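Local coordinates for protein transcriptional regulator I2 (PDB 4MO7) that probably acts as a DNA-binding transcriptional regulator of the TetR family and, under the name PfiT, is a Crohn's disease-associated superantigen, at residues 136-139 against 140-144; 129-132 against 133-136; 73-76 against 77-80; 83-86 against 87-91. All coordinates share one frame; numbering follows the deposited sequence.

Interaction 1: 136-139 against 140-144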
loop_
_atom_site.group_PDB
_atom_site.type_symbol
_atom_site.label_atom_id
_atom_site.label_comp_id
_atom_site.label_asym_id
_atom_site.label_seq_id
_atom_site.Cartn_x
_atom_site.Cartn_y
_atom_site.Cartn_z
ATOM N N SER A 136 -1.654 21.267 9.890
ATOM C CA SER A 136 -2.995 21.724 10.328
ATOM C C SER A 136 -4.067 21.233 9.350
ATOM O O SER A 136 -3.767 20.997 8.190
ATOM C CB SER A 136 -3.069 23.262 10.427
ATOM O OG SER A 136 -2.967 23.955 9.154
ATOM N N ALA A 137 -5.306 21.091 9.811
ATOM C CA ALA A 137 -6.438 20.907 8.892
ATOM C C ALA A 137 -6.428 21.901 7.725
ATOM O O ALA A 137 -6.581 21.509 6.553
ATOM C CB ALA A 137 -7.794 21.027 9.678
ATOM N N GLU A 138 -6.308 23.202 7.998
ATOM C CA GLU A 138 -6.273 24.147 6.911
ATOM C C GLU A 138 -5.088 23.901 5.952
ATOM O O GLU A 138 -5.276 24.002 4.731
ATOM C CB GLU A 138 -6.263 25.616 7.371
ATOM C CG GLU A 138 -5.509 26.526 6.389
ATOM C CD GLU A 138 -6.150 27.887 6.198
ATOM O OE1 GLU A 138 -6.760 28.382 7.163
ATOM O OE2 GLU A 138 -6.051 28.449 5.081
ATOM N N GLY A 139 -3.900 23.607 6.478
ATOM C CA GLY A 139 -2.769 23.325 5.572
ATOM C C GLY A 139 -3.081 22.080 4.744
ATOM O O GLY A 139 -2.849 22.015 3.495
ATOM N N GLN A 140 -3.633 21.081 5.407
ATOM C CA GLN A 140 -3.923 19.833 4.714
ATOM C C GLN A 140 -4.905 20.048 3.557
ATOM O O GLN A 140 -4.790 19.408 2.500
ATOM C CB GLN A 140 -4.535 18.842 5.698
ATOM C CG GLN A 140 -5.121 17.622 5.088
ATOM C CD GLN A 140 -5.868 16.763 6.121
ATOM O OE1 GLN A 140 -5.261 15.962 6.831
ATOM N NE2 GLN A 140 -7.172 16.927 6.199
ATOM N N ALA A 141 -5.884 20.926 3.752
ATOM C CA ALA A 141 -6.934 21.089 2.719
ATOM C C ALA A 141 -6.309 21.733 1.504
ATOM O O ALA A 141 -6.654 21.398 0.371
ATOM C CB ALA A 141 -8.054 21.920 3.236
ATOM N N HIS A 142 -5.367 22.659 1.737
ATOM C CA HIS A 142 -4.611 23.252 0.630
ATOM C C HIS A 142 -3.773 22.209 -0.106
ATOM O O HIS A 142 -3.778 22.184 -1.332
ATOM C CB HIS A 142 -3.690 24.375 1.111
ATOM C CG HIS A 142 -4.425 25.638 1.425
ATOM N ND1 HIS A 142 -4.899 26.474 0.438
ATOM C CD2 HIS A 142 -4.815 26.182 2.605
ATOM C CE1 HIS A 142 -5.524 27.498 0.997
ATOM N NE2 HIS A 142 -5.499 27.338 2.310
ATOM N N VAL A 143 -3.097 21.333 0.632
ATOM C CA VAL A 143 -2.239 20.346 -0.052
ATOM C C VAL A 143 -3.150 19.367 -0.789
ATOM O O VAL A 143 -2.845 18.939 -1.905
ATOM C CB VAL A 143 -1.339 19.591 0.904
ATOM C CG1 VAL A 143 -0.639 18.492 0.168
ATOM C CG2 VAL A 143 -0.349 20.581 1.545
ATOM N N LEU A 144 -4.285 19.015 -0.202
ATOM C CA LEU A 144 -5.205 18.108 -0.878
ATOM C C LEU A 144 -5.849 18.684 -2.143
ATOM O O LEU A 144 -6.130 17.945 -3.084
ATOM C CB LEU A 144 -6.284 17.575 0.096
ATOM C CG LEU A 144 -5.793 16.596 1.184
ATOM C CD1 LEU A 144 -6.921 16.301 2.224
ATOM C CD2 LEU A 144 -5.250 15.278 0.610
#

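Interaction 2: 129-132 against 133-136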
loop_
_atom_site.group_PDB
_atom_site.type_symbol
_atom_site.label_atom_id
_atom_site.label_comp_id
_atom_site.label_asym_id
_atom_site.label_seq_id
_atom_site.Cartn_x
_atom_site.Cartn_y
_atom_site.Cartn_z
ATOM N N VAL A 129 5.314 12.866 3.084
ATOM C CA VAL A 129 4.893 11.538 3.487
ATOM C C VAL A 129 4.983 11.364 4.993
ATOM O O VAL A 129 4.030 10.913 5.637
ATOM C CB VAL A 129 5.727 10.467 2.734
ATOM C CG1 VAL A 129 5.402 9.087 3.262
ATOM C CG2 VAL A 129 5.489 10.576 1.164
ATOM N N TYR A 130 6.105 11.759 5.593
ATOM C CA TYR A 130 6.246 11.524 7.023
ATOM C C TYR A 130 5.763 12.585 7.964
ATOM O O TYR A 130 5.553 12.268 9.144
ATOM C CB TYR A 130 7.692 11.142 7.373
ATOM C CG TYR A 130 8.072 9.838 6.735
ATOM C CD1 TYR A 130 7.406 8.664 7.067
ATOM C CD2 TYR A 130 9.071 9.779 5.771
ATOM C CE1 TYR A 130 7.737 7.464 6.468
ATOM C CE2 TYR A 130 9.414 8.576 5.175
ATOM C CZ TYR A 130 8.742 7.428 5.523
ATOM O OH TYR A 130 9.089 6.241 4.921
ATOM N N GLU A 131 5.571 13.822 7.471
ATOM C CA GLU A 131 5.168 14.912 8.359
ATOM C C GLU A 131 3.723 15.315 8.130
ATOM O O GLU A 131 3.232 16.309 8.684
ATOM C CB GLU A 131 6.074 16.140 8.208
ATOM C CG GLU A 131 7.537 15.914 8.550
ATOM C CD GLU A 131 7.750 15.627 10.024
ATOM O OE1 GLU A 131 6.802 15.751 10.850
ATOM O OE2 GLU A 131 8.868 15.245 10.366
ATOM N N TRP A 132 3.023 14.485 7.377
ATOM C CA TRP A 132 1.628 14.742 7.061
ATOM C C TRP A 132 0.788 15.050 8.314
ATOM O O TRP A 132 0.007 16.025 8.354
ATOM C CB TRP A 132 1.064 13.532 6.299
ATOM C CG TRP A 132 -0.338 13.779 5.860
ATOM C CD1 TRP A 132 -1.477 13.242 6.388
ATOM C CD2 TRP A 132 -0.751 14.668 4.823
ATOM N NE1 TRP A 132 -2.571 13.735 5.728
ATOM C CE2 TRP A 132 -2.155 14.641 4.785
ATOM C CE3 TRP A 132 -0.063 15.479 3.923
ATOM C CZ2 TRP A 132 -2.898 15.366 3.849
ATOM C CZ3 TRP A 132 -0.808 16.242 3.017
ATOM C CH2 TRP A 132 -2.214 16.170 2.993
ATOM N N ARG A 133 0.993 14.252 9.358
ATOM C CA ARG A 133 0.193 14.385 10.564
ATOM C C ARG A 133 0.567 15.629 11.366
ATOM O O ARG A 133 -0.181 16.017 12.253
ATOM C CB ARG A 133 0.308 13.112 11.425
ATOM C CG ARG A 133 -0.406 11.875 10.836
ATOM C CD ARG A 133 -0.277 10.654 11.753
ATOM N NE ARG A 133 -0.883 10.864 13.070
ATOM C CZ ARG A 133 -0.638 10.112 14.143
ATOM N NH1 ARG A 133 0.212 9.092 14.076
ATOM N NH2 ARG A 133 -1.240 10.386 15.292
ATOM N N SER A 134 1.716 16.253 11.069
ATOM C CA SER A 134 2.064 17.544 11.707
ATOM C C SER A 134 1.339 18.777 11.140
ATOM O O SER A 134 1.355 19.853 11.731
ATOM C CB SER A 134 3.593 17.760 11.637
ATOM O OG SER A 134 4.305 16.765 12.345
ATOM N N LEU A 135 0.690 18.628 9.985
ATOM C CA LEU A 135 0.101 19.751 9.282
ATOM C C LEU A 135 -1.311 19.985 9.756
ATOM O O LEU A 135 -2.052 19.016 10.015
ATOM C CB LEU A 135 0.100 19.447 7.765
ATOM C CG LEU A 135 -0.099 20.588 6.775
ATOM C CD1 LEU A 135 0.902 21.712 7.009
ATOM C CD2 LEU A 135 0.065 20.093 5.400
ATOM N N SER A 136 -1.654 21.267 9.890
ATOM C CA SER A 136 -2.995 21.724 10.328
ATOM C C SER A 136 -4.067 21.233 9.350
ATOM O O SER A 136 -3.767 20.997 8.190
ATOM C CB SER A 136 -3.069 23.262 10.427
ATOM O OG SER A 136 -2.967 23.955 9.154
HETATM O O HOH W 1 2.637 11.328 8.911
#

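Interaction 3: 73-76 against 77-80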
loop_
_atom_site.group_PDB
_atom_site.type_symbol
_atom_site.label_atom_id
_atom_site.label_comp_id
_atom_site.label_asym_id
_atom_site.label_seq_id
_atom_site.Cartn_x
_atom_site.Cartn_y
_atom_site.Cartn_z
ATOM N N LYS A 73 4.766 28.429 11.642
ATOM C CA LYS A 73 5.630 27.319 11.296
ATOM C C LYS A 73 4.801 26.270 10.516
ATOM O O LYS A 73 5.285 25.703 9.535
ATOM C CB LYS A 73 6.225 26.708 12.571
ATOM C CG LYS A 73 7.331 25.651 12.343
ATOM C CD LYS A 73 7.847 25.099 13.706
ATOM C CE LYS A 73 8.470 23.766 13.507
ATOM N NZ LYS A 73 8.679 22.909 14.746
ATOM N N ASP A 74 3.567 26.030 10.950
ATOM C CA ASP A 74 2.622 25.152 10.231
ATOM C C ASP A 74 2.491 25.574 8.793
ATOM O O ASP A 74 2.379 24.758 7.883
ATOM C CB ASP A 74 1.224 25.289 10.825
ATOM C CG ASP A 74 0.229 24.401 10.143
ATOM O OD1 ASP A 74 0.373 23.189 10.343
ATOM O OD2 ASP A 74 -0.721 24.903 9.465
ATOM N N GLU A 75 2.460 26.886 8.562
ATOM C CA GLU A 75 2.366 27.350 7.175
ATOM C C GLU A 75 3.646 27.093 6.349
ATOM O O GLU A 75 3.541 26.896 5.142
ATOM C CB GLU A 75 1.961 28.821 7.067
ATOM C CG GLU A 75 1.605 29.254 5.656
ATOM C CD GLU A 75 1.031 30.649 5.605
ATOM O OE1 GLU A 75 -0.152 30.786 5.250
ATOM O OE2 GLU A 75 1.767 31.601 5.921
ATOM N N ILE A 76 4.827 27.124 6.965
ATOM C CA ILE A 76 6.059 26.744 6.267
ATOM C C ILE A 76 5.937 25.290 5.807
ATOM O O ILE A 76 6.314 24.968 4.668
ATOM C CB ILE A 76 7.302 26.869 7.152
ATOM C CG1 ILE A 76 7.441 28.328 7.603
ATOM C CG2 ILE A 76 8.563 26.527 6.362
ATOM C CD1 ILE A 76 8.560 28.544 8.590
ATOM N N LEU A 77 5.387 24.420 6.667
ATOM C CA LEU A 77 5.261 22.987 6.333
ATOM C C LEU A 77 4.299 22.813 5.190
ATOM O O LEU A 77 4.594 22.083 4.228
ATOM C CB LEU A 77 4.795 22.165 7.537
ATOM C CG LEU A 77 4.635 20.644 7.372
ATOM C CD1 LEU A 77 5.926 19.983 7.001
ATOM C CD2 LEU A 77 4.011 20.049 8.680
ATOM N N ARG A 78 3.156 23.499 5.258
ATOM C CA ARG A 78 2.197 23.511 4.141
ATOM C C ARG A 78 2.878 23.904 2.838
ATOM O O ARG A 78 2.664 23.265 1.807
ATOM C CB ARG A 78 1.090 24.536 4.421
ATOM C CG ARG A 78 0.104 24.673 3.244
ATOM C CD ARG A 78 -0.743 25.920 3.485
ATOM N NE ARG A 78 -1.166 26.474 2.210
ATOM C CZ ARG A 78 -1.802 27.632 2.079
ATOM N NH1 ARG A 78 -2.085 28.343 3.165
ATOM N NH2 ARG A 78 -2.156 28.072 0.870
ATOM N N ALA A 79 3.702 24.953 2.866
ATOM C CA ALA A 79 4.302 25.460 1.618
ATOM C C ALA A 79 5.350 24.498 1.106
ATOM O O ALA A 79 5.473 24.342 -0.112
ATOM C CB ALA A 79 4.927 26.852 1.830
ATOM N N VAL A 80 6.098 23.847 1.982
ATOM C CA VAL A 80 7.075 22.815 1.521
ATOM C C VAL A 80 6.302 21.740 0.778
ATOM O O VAL A 80 6.686 21.295 -0.314
ATOM C CB VAL A 80 7.815 22.209 2.713
ATOM C CG1 VAL A 80 8.580 20.943 2.365
ATOM C CG2 VAL A 80 8.754 23.275 3.303
#

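Interaction 4: 83-86 against 87-91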
loop_
_atom_site.group_PDB
_atom_site.type_symbol
_atom_site.label_atom_id
_atom_site.label_comp_id
_atom_site.label_asym_id
_atom_site.label_seq_id
_atom_site.Cartn_x
_atom_site.Cartn_y
_atom_site.Cartn_z
ATOM N N GLU A 83 4.872 23.096 -2.582
ATOM C CA GLU A 83 5.937 23.209 -3.597
ATOM C C GLU A 83 6.260 21.881 -4.233
ATOM O O GLU A 83 6.475 21.816 -5.446
ATOM C CB GLU A 83 7.258 23.692 -2.978
ATOM C CG GLU A 83 7.356 25.160 -2.741
ATOM C CD GLU A 83 7.097 25.945 -3.999
ATOM O OE1 GLU A 83 7.940 25.890 -4.930
ATOM O OE2 GLU A 83 6.032 26.595 -4.059
ATOM N N THR A 84 6.342 20.827 -3.428
ATOM C CA THR A 84 6.669 19.502 -3.970
ATOM C C THR A 84 5.623 19.010 -4.924
ATOM O O THR A 84 5.952 18.420 -5.968
ATOM C CB THR A 84 6.796 18.430 -2.862
ATOM O OG1 THR A 84 7.653 18.929 -1.839
ATOM C CG2 THR A 84 7.380 17.116 -3.432
ATOM N N ILE A 85 4.354 19.199 -4.567
ATOM C CA ILE A 85 3.316 18.755 -5.447
ATOM C C ILE A 85 3.223 19.596 -6.707
ATOM O O ILE A 85 2.994 19.036 -7.797
ATOM C CB ILE A 85 1.949 18.687 -4.762
ATOM C CG1 ILE A 85 1.973 17.637 -3.638
ATOM C CG2 ILE A 85 0.891 18.180 -5.755
ATOM C CD1 ILE A 85 0.670 17.628 -2.849
ATOM N N HIS A 86 3.389 20.918 -6.591
ATOM C CA HIS A 86 3.412 21.797 -7.748
ATOM C C HIS A 86 4.511 21.359 -8.664
ATOM O O HIS A 86 4.326 21.287 -9.875
ATOM C CB HIS A 86 3.679 23.250 -7.327
ATOM C CG HIS A 86 2.432 24.022 -7.084
ATOM N ND1 HIS A 86 2.251 24.814 -5.968
ATOM C CD2 HIS A 86 1.297 24.132 -7.813
ATOM C CE1 HIS A 86 1.052 25.369 -6.018
ATOM N NE2 HIS A 86 0.454 24.975 -7.127
ATOM N N TYR A 87 5.665 21.036 -8.086
ATOM C CA TYR A 87 6.790 20.605 -8.922
ATOM C C TYR A 87 6.528 19.273 -9.587
ATOM O O TYR A 87 6.761 19.148 -10.809
ATOM C CB TYR A 87 8.058 20.545 -8.065
ATOM C CG TYR A 87 9.238 19.844 -8.703
ATOM C CD1 TYR A 87 10.160 20.543 -9.461
ATOM C CD2 TYR A 87 9.453 18.483 -8.486
ATOM C CE1 TYR A 87 11.260 19.882 -10.038
ATOM C CE2 TYR A 87 10.526 17.818 -9.049
ATOM C CZ TYR A 87 11.427 18.515 -9.820
ATOM O OH TYR A 87 12.491 17.821 -10.358
ATOM N N ASN A 88 6.076 18.270 -8.827
ATOM C CA ASN A 88 5.730 16.978 -9.440
ATOM C C ASN A 88 4.723 17.179 -10.548
ATOM O O ASN A 88 4.872 16.624 -11.636
ATOM C CB ASN A 88 5.234 15.936 -8.408
ATOM C CG ASN A 88 6.357 15.469 -7.456
ATOM O OD1 ASN A 88 7.532 15.780 -7.672
ATOM N ND2 ASN A 88 5.996 14.739 -6.407
ATOM N N THR A 89 3.710 18.011 -10.316
ATOM C CA THR A 89 2.696 18.149 -11.337
ATOM C C THR A 89 3.232 18.839 -12.595
ATOM O O THR A 89 2.844 18.489 -13.731
ATOM C CB THR A 89 1.449 18.914 -10.783
ATOM O OG1 THR A 89 0.972 18.238 -9.584
ATOM C CG2 THR A 89 0.386 18.980 -11.767
ATOM N N ALA A 90 4.069 19.859 -12.406
ATOM C CA ALA A 90 4.641 20.603 -13.545
ATOM C C ALA A 90 5.487 19.673 -14.386
ATOM O O ALA A 90 5.441 19.723 -15.630
ATOM C CB ALA A 90 5.491 21.769 -13.093
ATOM N N MET A 91 6.207 18.795 -13.695
ATOM C CA MET A 91 7.023 17.772 -14.360
ATOM C C MET A 91 6.172 16.804 -15.154
ATOM O O MET A 91 6.525 16.430 -16.293
ATOM C CB MET A 91 7.822 16.972 -13.342
ATOM C CG MET A 91 8.836 17.819 -12.654
ATOM S SD MET A 91 10.435 17.533 -13.365
ATOM C CE MET A 91 10.825 16.037 -12.460
#

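Interaction 1: 136-139 against 140-144
Ser136 and the first turns of helix 137-163 are joined by bonds from each amide to the carbonyl four residues back, among them Gln140 N to Ser136 O at 2.8 Å and Val143 N to Gly139 O at 3.0 Å. The link from His142 N to Glu138 O is longer at 3.3 Å, and a weak second bond from Ala141 N shares that oxygen. Ahead of the first turn, Ser136 OG accepts Gly139 N at 2.9 Å, so the side chain takes up an amide that the helix itself cannot serve. The same hydroxyl is probably hydrogen-bonded to Asp74 OD2 on helix 73-97.

Within the same first turn, Glu138 turns to His142, four residues on, and the two run side by side in the same direction. The glutamate chain bends at chi2 (142°), which swings its carboxylate round to the imidazole, and the two flat groups end up nearly coplanar, 16° apart. NE2 of His142 donates to OE2 of Glu138 over 3.0 Å with an N-H...O angle of 145°; the oxygen lies in the ring plane and is met on its anti side. This single bond fixes the turn of the ring. Farther back, CG of Glu138 sits at the ring edge, 3.9 Å from His142 CD2, and CD2 merely lies close to Glu138 O. A carboxylate near the N-terminal end of a helix would be expected to be favoured by the helix dipole. The arrangement is a serine N-cap followed by an i to i+4 histidine-carboxylate pair at the start of helix 137-163, its imidazole against Arg78 and Glu82 of helix 73-97.

Interaction 2: 129-132 against 133-136
Glu131 O receives the amide of Ser134 at 2.8 Å, the shortest polar bond of this turn. The amide approaches from well above the carbonyl plane, 54° out of it, consistent with the tight i to i+3 spacing of a 3-10 turn. The next bond, Leu135 N to Trp132 O at 3.1 Å, repeats the pattern and is straighter at hydrogen.

A side-chain bridge runs beside the first of these bonds. Ser134 OG donates to Glu131 OE1 over 3.1 Å, reaching it nearly along the C-O axis. The glutamate gets there by folding at chi2 (-67°), which brings the carboxylate back alongside the turn. Its other oxygen, OE2, accepts the amide of Phe47, so the carboxylate is held from two residues and ties the turn to the TetR-type, presumably DNA-binding region.

CB of Leu135 rests on Trp132 O at 3.5 Å, while the indole leads away to lie against Gln140, Val143 and Leu144 of helix 137-163. Leu135 is buried between Val143 of that helix and Asp74, Arg78 and Met81 of helix 73-97, and so the short connection from helix 122-130 is wedged against both helices.

Interaction 3: 73-76 against 77-80
Arg78 extends from the helix beside Glu75, and its chain can be followed outward from a snug base. CB lies 3.5 Å from Glu75 O and 3.7 Å from Asp74 O, the carbonyls of the preceding turn. With CG opposite the backbone nitrogen (chi1 176°), the chain then stretches nearly straight from CG to NE and runs alongside the glutamate in the same direction. On the way, CD of Arg78 lies against Gly139 CA, 3.9 Å off, at the start of helix 137-163. NE forms a salt bridge with Glu82, one turn further along and the firmer partner of the guanidinium. At the tip, NH1 comes within 3.7 Å of Glu75 OE1. This is a long salt bridge: the oxygen stands well out of the guanidinium plane, the two flat groups are turned 68° from one another, and no N-H points at that oxygen. Glu75 has a firmer partner too, since its OE2 accepts the amide of Lys71 just before the helix.

Beneath the charged groups the backbone is regular. Arg78 N meets Asp74 O at 3.0 Å with a nearly straight bond, and Val80 N meets Ile76 O at 2.9 Å. On the buried flank Ile76 and Val80 touch loosely, CG2 to CG2 at 4.5 Å, while Val80 CG2 sits closer, 3.3 Å from Ile76 O. Both of these residues pack on helix 30-45 of the helix-turn-helix region.

The start of helix 73-97 is thus two-sided. Its apolar flank is held by packing; on the charged one Glu82 orients the guanidinium, and the long contact of Glu75 OE1 with Arg78 NH1 adds only undirected attraction.

Interaction 4: 83-86 against 87-91
Ile85 O takes two donors from the same residue, the amide and the hydroxyl of Thr89, each at 2.8 Å. They reach the oxygen from opposite faces of the carbonyl plane, and the hydroxyl stands 35° above that plane. Thr89 OG1 is placed for this by its first torsion (-55°), which turns it beside its own backbone nitrogen and back towards the previous turn. A polar group that is buried in the helix flank is in this way satisfied within the helix itself. The gamma methyl of Ile85, CG2, flanks the hydroxyl at 3.8 Å from Thr89 OG1.

The other carbonyls are matched one to one by amides four residues on: Glu83 O with Tyr87 N, Thr84 O with Asn88 N, and His86 O with Ala90 N, the last at 2.9 Å. Thr84 and Asn88 lie side by side, pointing the same way, with the methyl CG2 of Thr84 and ND2 of Asn88 4.1 Å apart. Their polar atoms look outside the pair. Thr84 OG1 bonds to Val80 O on the preceding turn, and Asn88 OD1 to Ser121 OG just ahead of helix 122-130. Asn88 CG also comes to 3.3 Å from Thr84 O, so the amide group rests against the carbonyl to which its own backbone amide is bonded.

On the exposed flank, Met91 CG lies over a face of the Tyr87 ring, 3.9 Å above its plane. Across the buried flanks, Thr84 and Asn88 meet Met125 of helix 122-130, while Ile85 and Thr89 face Val143, Leu146 and Ile153 of helix 137-163.

In the fold
Interactions 3 and 4 lie on the same helix, 73-97, with centres 16 Å apart, and the second is much nearer the centre of the chain. There a threonine hydroxyl is turned inward to its own helix, whereas interaction 3 pairs an apolar flank with a charged one. Interactions 1 and 2 share Ser136 and join the connecting turn to helix 137-163; interaction 2 is a surface contact, the other three are partly buried. Trp132 and Leu135 pack on Gln140 and Val143. Asp74 and Arg78 of interaction 3 meet Ser136 (a probable hydrogen bond), Leu135 and Gly139. Val143 also reaches interaction 4, its CG1 lying 3.4 Å from Ile85 CD1, while interactions 2 and 4 do not touch.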